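Local coordinates for protein FAD-binding oxidoreductase (Gulosibacter chungangensis, PDB 7PBG) that oxidises 4-ethylphenol with a covalently bound FAD and dehydrogenates 4-alkylphenols, probably to vinylphenols such as 4-vinylphenol, at residues Q68-I73 with I79-F84; C180-V185 with G218-S223; S223-C228 with S519-E524. All coordinates share one frame; numbering follows the deposited sequence.

Contact 1 (Q68-I73 with I79-F84); sequences QVIVRI and IPLHAF. With FAD (flavin-adenine dinucleotide), chain C.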
# COMPACT_ATOMS: atom_id res chain seq x y z
N GLN A 68 5.30 -15.97 -21.74
CA GLN A 68 3.92 -16.47 -22.04
C GLN A 68 3.98 -17.88 -22.64
O GLN A 68 3.18 -18.72 -22.26
CB GLN A 68 3.18 -15.56 -23.00
CG GLN A 68 3.06 -14.14 -22.49
CD GLN A 68 2.34 -13.30 -23.52
OE1 GLN A 68 3.00 -12.61 -24.31
NE2 GLN A 68 1.02 -13.44 -23.58
N VAL A 69 4.84 -18.08 -23.63
CA VAL A 69 4.89 -19.38 -24.36
C VAL A 69 5.40 -20.44 -23.40
O VAL A 69 4.86 -21.56 -23.45
CB VAL A 69 5.68 -19.34 -25.68
CG1 VAL A 69 7.11 -18.96 -25.52
CG2 VAL A 69 5.60 -20.68 -26.43
N ILE A 70 6.38 -20.13 -22.55
CA ILE A 70 6.87 -21.12 -21.53
C ILE A 70 5.73 -21.52 -20.59
O ILE A 70 5.55 -22.72 -20.26
CB ILE A 70 8.07 -20.55 -20.74
CG1 ILE A 70 9.31 -20.42 -21.64
CG2 ILE A 70 8.37 -21.36 -19.49
CD1 ILE A 70 10.29 -19.37 -21.16
N VAL A 71 4.95 -20.55 -20.14
CA VAL A 71 3.83 -20.83 -19.19
C VAL A 71 2.78 -21.73 -19.88
O VAL A 71 2.23 -22.63 -19.21
CB VAL A 71 3.23 -19.51 -18.70
CG1 VAL A 71 1.92 -19.77 -17.98
CG2 VAL A 71 4.21 -18.80 -17.78
N ARG A 72 2.48 -21.46 -21.15
CA ARG A 72 1.47 -22.24 -21.89
C ARG A 72 1.95 -23.69 -21.98
O ARG A 72 1.14 -24.60 -21.71
CB ARG A 72 1.21 -21.65 -23.27
CG ARG A 72 0.46 -20.33 -23.20
CD ARG A 72 0.46 -19.65 -24.55
NE ARG A 72 -0.09 -18.31 -24.43
CZ ARG A 72 0.34 -17.25 -25.09
NH1 ARG A 72 1.38 -17.32 -25.90
NH2 ARG A 72 -0.26 -16.09 -24.89
N ILE A 73 3.20 -23.87 -22.39
CA ILE A 73 3.82 -25.22 -22.48
C ILE A 73 3.75 -25.88 -21.10
O ILE A 73 3.44 -27.08 -21.01
CB ILE A 73 5.24 -25.18 -23.06
CG1 ILE A 73 5.22 -24.72 -24.51
CG2 ILE A 73 5.94 -26.52 -22.89
CD1 ILE A 73 6.55 -24.21 -25.01
N ILE A 79 3.96 -29.17 -15.72
CA ILE A 79 5.32 -28.98 -15.17
C ILE A 79 5.36 -27.72 -14.34
O ILE A 79 5.02 -26.66 -14.87
CB ILE A 79 6.35 -28.99 -16.31
CG1 ILE A 79 6.46 -30.41 -16.90
CG2 ILE A 79 7.67 -28.44 -15.80
CD1 ILE A 79 7.33 -30.49 -18.13
N PRO A 80 5.69 -27.82 -13.03
CA PRO A 80 5.82 -26.64 -12.17
C PRO A 80 7.00 -25.75 -12.57
O PRO A 80 8.05 -26.24 -13.08
CB PRO A 80 5.95 -27.23 -10.77
CG PRO A 80 6.55 -28.59 -10.98
CD PRO A 80 5.98 -29.07 -12.30
N LEU A 81 6.77 -24.44 -12.41
CA LEU A 81 7.73 -23.37 -12.77
C LEU A 81 8.05 -22.59 -11.50
O LEU A 81 7.16 -22.38 -10.65
CB LEU A 81 7.10 -22.41 -13.80
CG LEU A 81 6.67 -22.98 -15.14
CD1 LEU A 81 6.07 -21.89 -16.01
CD2 LEU A 81 7.85 -23.65 -15.84
N HIS A 82 9.27 -22.09 -11.41
CA HIS A 82 9.66 -21.08 -10.38
C HIS A 82 10.37 -20.00 -11.14
O HIS A 82 11.43 -20.29 -11.78
CB HIS A 82 10.50 -21.70 -9.26
CG HIS A 82 11.03 -20.69 -8.30
ND1 HIS A 82 10.23 -19.64 -7.80
CD2 HIS A 82 12.25 -20.58 -7.72
CE1 HIS A 82 10.94 -18.95 -6.95
NE2 HIS A 82 12.22 -19.49 -6.90
N ALA A 83 9.76 -18.82 -11.15
CA ALA A 83 10.28 -17.64 -11.84
C ALA A 83 10.85 -16.67 -10.81
O ALA A 83 10.25 -16.42 -9.74
CB ALA A 83 9.17 -17.00 -12.62
N PHE A 84 11.97 -16.08 -11.14
CA PHE A 84 12.62 -15.09 -10.25
C PHE A 84 13.38 -14.14 -11.14
O PHE A 84 13.60 -14.40 -12.32
CB PHE A 84 13.53 -15.79 -9.24
CG PHE A 84 14.45 -16.84 -9.80
CD1 PHE A 84 15.67 -16.52 -10.41
CD2 PHE A 84 14.07 -18.17 -9.80
CE1 PHE A 84 16.47 -17.50 -10.96
CE2 PHE A 84 14.87 -19.14 -10.36
CZ PHE A 84 16.07 -18.82 -10.93
PA FAD C . 14.81 -12.86 -6.43
O1A FAD C . 15.53 -14.04 -5.87
O2A FAD C . 14.90 -12.60 -7.91
O5B FAD C . 13.29 -13.01 -6.07
C5B FAD C . 12.86 -13.40 -4.77
C4B FAD C . 11.53 -14.09 -4.92
O4B FAD C . 10.52 -13.16 -5.42
C3B FAD C . 11.48 -15.26 -5.91
O3B FAD C . 11.96 -16.46 -5.31
C2B FAD C . 10.01 -15.27 -6.34
O2B FAD C . 9.23 -15.94 -5.36
C1B FAD C . 9.70 -13.78 -6.40
N9A FAD C . 9.97 -13.16 -7.67
C8A FAD C . 11.08 -12.44 -7.99
N7A FAD C . 11.04 -11.98 -9.21
C5A FAD C . 9.87 -12.47 -9.74
C6A FAD C . 9.26 -12.29 -10.98
N6A FAD C . 9.82 -11.60 -11.98
N1A FAD C . 8.07 -12.91 -11.17
C2A FAD C . 7.52 -13.60 -10.15
N3A FAD C . 8.00 -13.81 -8.93
C4A FAD C . 9.20 -13.21 -8.79
N1 FAD C . 16.75 -8.44 2.08
C2 FAD C . 16.16 -7.26 2.22
O2 FAD C . 15.01 -7.05 1.74
N3 FAD C . 16.80 -6.22 2.78
C4 FAD C . 18.04 -6.32 3.33
O4 FAD C . 18.61 -5.31 3.77
C4X FAD C . 18.68 -7.55 3.25
N5 FAD C . 19.86 -7.65 3.80
C5X FAD C . 20.48 -8.88 3.70
C6 FAD C . 21.76 -9.01 4.24
C7 FAD C . 22.48 -10.19 4.14
C7M FAD C . 23.87 -10.27 4.74
C8 FAD C . 21.90 -11.27 3.45
C8M FAD C . 22.63 -12.57 3.32
C9 FAD C . 20.62 -11.17 2.94
C9A FAD C . 19.88 -9.97 3.03
N10 FAD C . 18.62 -9.81 2.47
C10 FAD C . 17.98 -8.58 2.55
C1' FAD C . 17.96 -10.89 1.68
C2' FAD C . 18.30 -10.84 0.18
O2' FAD C . 19.73 -10.57 -0.03
C3' FAD C . 17.56 -9.75 -0.62
O3' FAD C . 16.21 -9.69 -0.24
C4' FAD C . 17.63 -9.89 -2.15
O4' FAD C . 17.42 -8.61 -2.77
C5' FAD C . 16.61 -10.88 -2.65
O5' FAD C . 17.06 -11.55 -3.84
P FAD C . 16.72 -11.00 -5.29
O1P FAD C . 17.70 -11.59 -6.26
O2P FAD C . 16.64 -9.51 -5.17
O3P FAD C . 15.25 -11.57 -5.59
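L81 meets helix residues V71 and I70 with a single methyl, and the contact between the segments is wholly apolar. L81 CD1 lies 4.0 Å from V71 CG2 and 4.2 Å from I70 CG2, so it spans two successive helix residues. The CA of V71 is just as near as its methyl. V71 holds CG2 beside its own backbone N and CG1 anti to that N (chi1 168°). This leaves CG2 as the branch that meets the leucine. All three side chains are buried. L105 of strand 103-106 also packs against I70 and L81.

Beyond L81 the strand turns to FAD. H82 CE1 comes within 3.2 Å of FAD O3B, with the ribose oxygen at the ring edge and in its plane. F84 CD2 covers one face of the H82 ring, offset toward the rim. Backbone atoms meet the adenine: A83 O is 3.5 Å from FAD C4A, and F84 CA is 3.6 Å from FAD N7A.

Helix 64-77 links strand 57-59 to strand 81-84, which run parallel with strand 103-106 between them. This is a beta-alpha-beta crossover, here in the FAD-binding domain of a PCMH-type flavoprotein.

Contact 2 (C180-V185 with G218-S223); sequences CGMEVV and GLFEQS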
# COMPACT_ATOMS: atom_id res chain seq x y z
N CYS A 180 4.98 0.69 -8.25
CA CYS A 180 3.74 1.18 -8.87
C CYS A 180 3.67 0.80 -10.34
O CYS A 180 4.49 1.30 -11.13
CB CYS A 180 3.64 2.69 -8.70
SG CYS A 180 1.99 3.30 -9.15
N GLY A 181 2.84 -0.15 -10.68
CA GLY A 181 2.62 -0.54 -12.07
C GLY A 181 3.45 -1.75 -12.40
O GLY A 181 4.71 -1.63 -12.50
N MET A 182 2.81 -2.88 -12.65
CA MET A 182 3.49 -4.15 -12.93
C MET A 182 2.89 -4.73 -14.20
O MET A 182 1.65 -4.61 -14.39
CB MET A 182 3.25 -5.15 -11.79
CG MET A 182 3.95 -4.76 -10.54
SD MET A 182 3.38 -5.76 -9.15
CE MET A 182 4.22 -7.30 -9.49
N GLU A 183 3.74 -5.31 -15.03
CA GLU A 183 3.28 -6.23 -16.08
C GLU A 183 3.50 -7.64 -15.54
O GLU A 183 4.63 -7.93 -15.05
CB GLU A 183 4.04 -5.99 -17.39
CG GLU A 183 3.55 -6.88 -18.53
CD GLU A 183 4.24 -6.56 -19.85
OE1 GLU A 183 5.36 -7.02 -20.03
OE2 GLU A 183 3.69 -5.79 -20.66
N VAL A 184 2.49 -8.48 -15.66
CA VAL A 184 2.48 -9.82 -15.06
C VAL A 184 1.98 -10.80 -16.10
O VAL A 184 0.90 -10.61 -16.62
CB VAL A 184 1.67 -9.86 -13.73
CG1 VAL A 184 1.72 -11.21 -13.09
CG2 VAL A 184 2.15 -8.82 -12.74
N VAL A 185 2.71 -11.87 -16.30
CA VAL A 185 2.18 -13.04 -17.07
C VAL A 185 1.51 -13.92 -16.04
O VAL A 185 2.17 -14.42 -15.12
CB VAL A 185 3.29 -13.75 -17.85
CG1 VAL A 185 2.73 -14.99 -18.52
CG2 VAL A 185 3.94 -12.81 -18.83
N GLY A 218 -0.50 -6.22 -4.45
CA GLY A 218 -0.15 -6.94 -3.22
C GLY A 218 -0.39 -8.43 -3.35
O GLY A 218 0.27 -9.20 -2.60
N LEU A 219 -1.26 -8.87 -4.29
CA LEU A 219 -1.45 -10.33 -4.50
C LEU A 219 -0.16 -10.97 -5.01
O LEU A 219 -0.00 -12.17 -4.83
CB LEU A 219 -2.51 -10.59 -5.55
CG LEU A 219 -3.95 -10.35 -5.14
CD1 LEU A 219 -4.84 -10.96 -6.21
CD2 LEU A 219 -4.21 -10.96 -3.79
N PHE A 220 0.70 -10.22 -5.67
CA PHE A 220 1.92 -10.80 -6.30
C PHE A 220 3.10 -10.76 -5.32
O PHE A 220 4.25 -11.04 -5.75
CB PHE A 220 2.22 -10.09 -7.61
CG PHE A 220 1.09 -10.27 -8.59
CD1 PHE A 220 0.79 -11.51 -9.12
CD2 PHE A 220 0.23 -9.21 -8.84
CE1 PHE A 220 -0.30 -11.67 -9.95
CE2 PHE A 220 -0.82 -9.36 -9.73
CZ PHE A 220 -1.11 -10.60 -10.25
N GLU A 221 2.89 -10.40 -4.05
CA GLU A 221 4.01 -10.42 -3.08
C GLU A 221 4.04 -11.75 -2.33
O GLU A 221 3.00 -12.20 -1.79
CB GLU A 221 4.03 -9.14 -2.24
CG GLU A 221 3.13 -9.14 -1.07
CD GLU A 221 3.48 -7.98 -0.15
OE1 GLU A 221 3.99 -6.96 -0.66
OE2 GLU A 221 3.33 -8.16 1.05
N GLN A 222 5.20 -12.38 -2.32
CA GLN A 222 5.44 -13.67 -1.62
C GLN A 222 4.36 -14.68 -2.02
O GLN A 222 3.79 -15.38 -1.16
CB GLN A 222 5.43 -13.47 -0.12
CG GLN A 222 6.60 -12.66 0.40
CD GLN A 222 6.66 -12.67 1.91
OE1 GLN A 222 5.83 -13.32 2.57
NE2 GLN A 222 7.53 -11.85 2.50
N SER A 223 4.10 -14.78 -3.29
CA SER A 223 2.99 -15.65 -3.75
C SER A 223 3.42 -16.32 -5.04
O SER A 223 4.55 -16.10 -5.53
CB SER A 223 1.73 -14.81 -3.93
OG SER A 223 1.97 -13.89 -5.00
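The F220 ring carries V184 over one face. V184 CG1 sits 4.1 Å from the ring centroid and 26° off the ring normal, which makes a CH-pi contact. Its nearest ring atom is F220 CE1, at 3.8 Å. V184 CG2 stands farther off, above the middle of the same face. Both methyls of the valine therefore look onto the ring, and the valine and the phenylalanine point at each other from their own segments. M182 reaches the phenylalanine obliquely. Its methyl CE touches F220 CB at 3.9 Å, at the root of the side chain. The M182 chain runs out extended and then bends at its last torsion (chi3 75°), which brings CE alongside F220. The methionine passes the phenylalanine pointing the other way.

No hydrogen bond joins the two segments. The turn that carries F220 has bonds of its own. S223 OG gives a short bond of 2.6 Å to L219 O, in the carbonyl plane and on a lone pair. E221 N bonds to G218 O at 3.2 Å. Both bonds span F220.

The contact is a buried apolar join between a strand and a short 3-10 turn. M182 also packs on C228, an FAD-binding residue of strand 226-237. That strand pairs antiparallel with strand 179-186. L192 of strand 191-193 touches F220 as well. On the far side of the turn, E221 OE2 bonds to S215 OG of the second subunit, and Q222 OE1 to G213 N of that subunit. V185 packs against helix 64-77.

Contact 3 (S223-C228 with S519-E524); sequences SNFGIC and SGIWPE. With FAD (flavin-adenine dinucleotide), chain C.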
# COMPACT_ATOMS: atom_id res chain seq x y z
N SER A 223 4.10 -14.78 -3.29
CA SER A 223 2.99 -15.65 -3.75
C SER A 223 3.42 -16.32 -5.04
O SER A 223 4.55 -16.10 -5.53
CB SER A 223 1.73 -14.81 -3.93
OG SER A 223 1.97 -13.89 -5.00
N ASN A 224 2.52 -17.14 -5.55
CA ASN A 224 2.77 -17.94 -6.76
C ASN A 224 1.59 -17.74 -7.73
O ASN A 224 0.96 -18.73 -8.20
CB ASN A 224 3.03 -19.37 -6.30
CG ASN A 224 1.96 -19.90 -5.38
OD1 ASN A 224 0.97 -19.22 -5.05
ND2 ASN A 224 2.20 -21.12 -4.89
N PHE A 225 1.29 -16.50 -8.10
CA PHE A 225 0.08 -16.18 -8.89
C PHE A 225 0.44 -15.63 -10.27
O PHE A 225 -0.40 -15.65 -11.19
CB PHE A 225 -0.79 -15.17 -8.16
CG PHE A 225 -1.30 -15.59 -6.81
CD1 PHE A 225 -1.37 -16.92 -6.43
CD2 PHE A 225 -1.63 -14.61 -5.89
CE1 PHE A 225 -1.86 -17.26 -5.18
CE2 PHE A 225 -2.10 -14.95 -4.64
CZ PHE A 225 -2.21 -16.28 -4.30
N GLY A 226 1.68 -15.21 -10.47
CA GLY A 226 2.04 -14.64 -11.76
C GLY A 226 3.52 -14.47 -11.87
O GLY A 226 4.22 -14.61 -10.87
N ILE A 227 3.96 -14.05 -13.05
CA ILE A 227 5.39 -13.76 -13.36
C ILE A 227 5.52 -12.30 -13.81
O ILE A 227 4.99 -11.92 -14.84
CB ILE A 227 5.94 -14.78 -14.35
CG1 ILE A 227 5.71 -16.21 -13.86
CG2 ILE A 227 7.39 -14.46 -14.67
CD1 ILE A 227 6.08 -17.26 -14.89
N CYS A 228 6.21 -11.48 -13.03
CA CYS A 228 6.37 -10.05 -13.32
C CYS A 228 7.49 -9.84 -14.38
O CYS A 228 8.56 -10.46 -14.27
CB CYS A 228 6.75 -9.31 -12.07
SG CYS A 228 6.78 -7.53 -12.35
N SER A 519 5.00 -19.75 0.31
CA SER A 519 4.26 -19.15 1.45
C SER A 519 3.19 -20.11 1.94
O SER A 519 2.29 -19.67 2.69
CB SER A 519 3.65 -17.82 1.18
OG SER A 519 4.68 -16.93 0.79
N GLY A 520 3.42 -21.40 1.75
CA GLY A 520 2.50 -22.45 2.20
C GLY A 520 1.23 -22.51 1.37
O GLY A 520 0.19 -23.01 1.90
N ILE A 521 1.25 -21.93 0.17
CA ILE A 521 0.08 -21.88 -0.76
C ILE A 521 0.18 -23.02 -1.75
O ILE A 521 0.97 -22.94 -2.74
CB ILE A 521 -0.07 -20.51 -1.44
CG1 ILE A 521 -0.06 -19.38 -0.43
CG2 ILE A 521 -1.30 -20.47 -2.33
CD1 ILE A 521 0.16 -18.02 -1.04
N TRP A 522 -0.62 -24.06 -1.52
CA TRP A 522 -0.56 -25.29 -2.34
C TRP A 522 -1.77 -25.32 -3.26
O TRP A 522 -2.88 -25.05 -2.83
CB TRP A 522 -0.46 -26.55 -1.49
CG TRP A 522 0.78 -26.65 -0.67
CD1 TRP A 522 0.97 -26.23 0.62
CD2 TRP A 522 2.07 -27.12 -1.13
NE1 TRP A 522 2.26 -26.48 1.02
CE2 TRP A 522 2.97 -27.00 -0.03
CE3 TRP A 522 2.52 -27.68 -2.32
CZ2 TRP A 522 4.30 -27.40 -0.12
CZ3 TRP A 522 3.84 -28.05 -2.41
CH2 TRP A 522 4.72 -27.91 -1.32
N PRO A 523 -1.57 -25.62 -4.55
CA PRO A 523 -2.67 -25.76 -5.49
C PRO A 523 -3.46 -27.03 -5.20
O PRO A 523 -2.92 -27.97 -4.59
CB PRO A 523 -1.99 -25.86 -6.85
CG PRO A 523 -0.68 -26.52 -6.51
CD PRO A 523 -0.27 -25.94 -5.17
N GLU A 524 -4.73 -26.98 -5.57
CA GLU A 524 -5.72 -28.05 -5.28
C GLU A 524 -5.16 -29.43 -5.65
O GLU A 524 -5.38 -30.36 -4.85
CB GLU A 524 -7.03 -27.82 -6.04
CG GLU A 524 -8.11 -28.77 -5.58
CD GLU A 524 -9.54 -28.38 -5.93
OE1 GLU A 524 -9.78 -28.03 -7.09
OE2 GLU A 524 -10.41 -28.45 -5.02
PA FAD C . 14.81 -12.86 -6.43
O1A FAD C . 15.53 -14.04 -5.87
O2A FAD C . 14.90 -12.60 -7.91
O5B FAD C . 13.29 -13.01 -6.07
C5B FAD C . 12.86 -13.40 -4.77
C4B FAD C . 11.53 -14.09 -4.92
O4B FAD C . 10.52 -13.16 -5.42
C3B FAD C . 11.48 -15.26 -5.91
O3B FAD C . 11.96 -16.46 -5.31
C2B FAD C . 10.01 -15.27 -6.34
O2B FAD C . 9.23 -15.94 -5.36
C1B FAD C . 9.70 -13.78 -6.40
N9A FAD C . 9.97 -13.16 -7.67
C8A FAD C . 11.08 -12.44 -7.99
N7A FAD C . 11.04 -11.98 -9.21
C5A FAD C . 9.87 -12.47 -9.74
C6A FAD C . 9.26 -12.29 -10.98
N6A FAD C . 9.82 -11.60 -11.98
N1A FAD C . 8.07 -12.91 -11.17
C2A FAD C . 7.52 -13.60 -10.15
N3A FAD C . 8.00 -13.81 -8.93
C4A FAD C . 9.20 -13.21 -8.79
N1 FAD C . 16.75 -8.44 2.08
C2 FAD C . 16.16 -7.26 2.22
O2 FAD C . 15.01 -7.05 1.74
N3 FAD C . 16.80 -6.22 2.78
C4 FAD C . 18.04 -6.32 3.33
O4 FAD C . 18.61 -5.31 3.77
C4X FAD C . 18.68 -7.55 3.25
N5 FAD C . 19.86 -7.65 3.80
C5X FAD C . 20.48 -8.88 3.70
C6 FAD C . 21.76 -9.01 4.24
C7 FAD C . 22.48 -10.19 4.14
C7M FAD C . 23.87 -10.27 4.74
C8 FAD C . 21.90 -11.27 3.45
C8M FAD C . 22.63 -12.57 3.32
C9 FAD C . 20.62 -11.17 2.94
C9A FAD C . 19.88 -9.97 3.03
N10 FAD C . 18.62 -9.81 2.47
C10 FAD C . 17.98 -8.58 2.55
C1' FAD C . 17.96 -10.89 1.68
C2' FAD C . 18.30 -10.84 0.18
O2' FAD C . 19.73 -10.57 -0.03
C3' FAD C . 17.56 -9.75 -0.62
O3' FAD C . 16.21 -9.69 -0.24
C4' FAD C . 17.63 -9.89 -2.15
O4' FAD C . 17.42 -8.61 -2.77
C5' FAD C . 16.61 -10.88 -2.65
O5' FAD C . 17.06 -11.55 -3.84
P FAD C . 16.72 -11.00 -5.29
O1P FAD C . 17.70 -11.59 -6.26
O2P FAD C . 16.64 -9.51 -5.17
O3P FAD C . 15.25 -11.57 -5.59
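N224 turns its CG between its own backbone N and carbonyl carbon (chi1 52°), which carries the amide across to I521. I521 in turn sets CG2 anti to its backbone N, and this methyl faces the asparagine and F225. The contact ties a loop near the C-terminus to the chain leading into strand 226-237, which lines the adenine pocket of this PCMH-type flavoprotein.

N224 ND2 gives a hydrogen bond of 3.1 Å to I521 O. The N-H points fairly straight at the oxygen (155°), and the acceptor lies near the amide plane. The donor is tilted 20° from the carbonyl plane. ND2 also bonds to N515 O, so one amide serves two backbone carbonyls. OD1 has no polar partner in the model. It is buried 3.8 Å from I521 CG2. A leucine here would probably leave the carbonyls of I521 and N515 without this donor.

F225 CE1 meets I521 CG2 obliquely at 4.3 Å. Helix 492-508 packs on both side chains, as does P214 of the second subunit.

Farther along the strand, C228 holds the adenine through two backbone hydrogen bonds. C228 N donates to FAD N1A at 3.0 Å, and FAD N6A donates to C228 O at 2.9 Å.

How the contacts relate
All three contacts are buried, and none is a surface patch. Contacts 1 and 2 are purely apolar between their segments. Contact 3 adds a hydrogen bond. Contacts 1 and 3 both touch FAD: contact 1 meets ribose and adenine, and contact 3 bonds the adenine edge. Contacts 2 and 3 share S223 and both reach the second subunit, whereas contact 1 touches no other protein chain. They also hold neighbouring strands: V185 N lies 2.7 Å from I227 O, probably hydrogen-bonded. I227 and V185 join the layers by packing. V71 CG2 is 3.8 Å from I227 CD1 and 4.1 Å from V185 CG1, so helix 64-77 covers both strands.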